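Local coordinates for protein HP0721 (Helicobacter pylori, PDB 2XRH) that is a secreted protein of unknown function, represented here by its helical DUF1104 part, which holds nicotinic acid in a pocket in the crystal, at residues 51-54 with 55-59. Residues are numbered along the deposited sequence; the frame is centred on the assembly and turned at random.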
# COMPACT_ATOMS: atom_id res chain seq x y z
N LYS A 51 -21.95 -1.87 8.01
CA LYS A 51 -20.80 -1.10 8.53
C LYS A 51 -20.02 -1.95 9.53
O LYS A 51 -18.77 -1.93 9.55
CB LYS A 51 -21.22 0.21 9.16
CG LYS A 51 -21.74 1.27 8.16
CD LYS A 51 -22.26 2.52 8.88
CE LYS A 51 -22.86 3.58 7.96
NZ LYS A 51 -22.14 3.83 6.67
N ALA A 52 -20.74 -2.66 10.38
CA ALA A 52 -20.11 -3.59 11.35
C ALA A 52 -19.29 -4.67 10.65
O ALA A 52 -18.16 -5.00 11.06
CB ALA A 52 -21.16 -4.25 12.23
N PHE A 53 -19.85 -5.20 9.59
CA PHE A 53 -19.24 -6.27 8.84
C PHE A 53 -17.98 -5.75 8.14
O PHE A 53 -16.91 -6.38 8.15
CB PHE A 53 -20.24 -6.87 7.85
CG PHE A 53 -19.73 -8.06 7.09
CD1 PHE A 53 -19.33 -9.21 7.77
CD2 PHE A 53 -19.66 -8.04 5.70
CE1 PHE A 53 -18.88 -10.31 7.07
CE2 PHE A 53 -19.23 -9.16 5.00
CZ PHE A 53 -18.84 -10.29 5.70
N HIS A 54 -18.09 -4.58 7.54
CA HIS A 54 -16.96 -3.94 6.87
C HIS A 54 -15.84 -3.68 7.86
O HIS A 54 -14.67 -3.91 7.54
CB HIS A 54 -17.40 -2.65 6.21
CG HIS A 54 -16.63 -2.30 4.99
ND1 HIS A 54 -17.16 -1.59 3.94
CD2 HIS A 54 -15.36 -2.63 4.62
CE1 HIS A 54 -16.25 -1.45 3.00
NE2 HIS A 54 -15.15 -2.07 3.38
N LYS A 55 -16.17 -3.25 9.08
CA LYS A 55 -15.16 -3.06 10.11
C LYS A 55 -14.45 -4.36 10.43
O LYS A 55 -13.21 -4.38 10.59
CB LYS A 55 -15.79 -2.46 11.38
CG LYS A 55 -14.82 -2.12 12.51
CD LYS A 55 -15.65 -1.57 13.71
CE LYS A 55 -14.83 -1.04 14.87
NZ LYS A 55 -15.69 -0.87 16.06
N GLN A 56 -15.19 -5.43 10.54
CA GLN A 56 -14.60 -6.75 10.78
C GLN A 56 -13.68 -7.16 9.65
O GLN A 56 -12.58 -7.68 9.88
CB GLN A 56 -15.66 -7.81 11.01
CG GLN A 56 -16.47 -7.59 12.25
CD GLN A 56 -15.56 -7.53 13.46
OE1 GLN A 56 -14.83 -8.47 13.73
NE2 GLN A 56 -15.56 -6.38 14.17
N LEU A 57 -14.09 -6.88 8.42
CA LEU A 57 -13.25 -7.24 7.26
C LEU A 57 -11.93 -6.48 7.37
O LEU A 57 -10.84 -7.06 7.17
CB LEU A 57 -13.93 -6.90 5.94
CG LEU A 57 -15.06 -7.78 5.46
CD1 LEU A 57 -15.72 -7.07 4.27
CD2 LEU A 57 -14.54 -9.13 5.09
N HIS A 58 -12.00 -5.19 7.71
CA HIS A 58 -10.78 -4.41 7.85
C HIS A 58 -9.91 -4.93 9.00
O HIS A 58 -8.69 -5.04 8.88
CB HIS A 58 -11.12 -2.93 8.10
CG HIS A 58 -11.67 -2.18 6.90
ND1 HIS A 58 -11.20 -2.38 5.62
CD2 HIS A 58 -12.64 -1.24 6.80
CE1 HIS A 58 -11.87 -1.60 4.77
NE2 HIS A 58 -12.75 -0.90 5.47
N GLU A 59 -10.54 -5.21 10.15
CA GLU A 59 -9.80 -5.70 11.31
C GLU A 59 -9.12 -7.01 11.03
O GLU A 59 -7.95 -7.20 11.38
CB GLU A 59 -10.69 -5.79 12.53
CG GLU A 59 -11.13 -4.41 12.96
CD GLU A 59 -11.93 -4.40 14.24
OE1 GLU A 59 -12.31 -5.48 14.71
OE2 GLU A 59 -12.18 -3.29 14.76
O HOH W 1 -17.69 -4.58 13.76
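His-54 and His-58, one turn apart on helix 47-65, bring their imidazoles together: CD2 of His-54 lies over one face of the His-58 ring, 3.2 Å from its NE2. The rings are inclined by 28° and offset, with centroids 4.5 Å apart, so little of one lies over the other. Each ring is also tethered through ND1, His-54 to Arg-50 one turn earlier and His-58 to the carbonyl of Leu-98, a residue of the nicotinic acid pocket. On the buried side, Leu-57 CG sits over one face of the Phe-53 ring, and Leu-57 CD1 comes 4.1 Å from Phe-53 CE2. With CG anti to the backbone N (chi1 -176°), Phe-53 reaches Leu-38 and Met-42 of helix 31-44, where Leu-57 also meets Met-42. Four i to i+4 backbone bonds run alongside, such as His-58 N to His-54 O at 3.0 Å and 162°. Ala-52 O takes Gln-56 N and a water at 2.8 Å; Gln-56, bent at chi2, turns its NE2 back to donate to that same water. The helix is thus amphipathic here, its apolar pair facing the core while the bond from His-58 to Leu-98 ties it to the C-terminal end; nearby Arg-50 would tend to disfavour protonation of His-54.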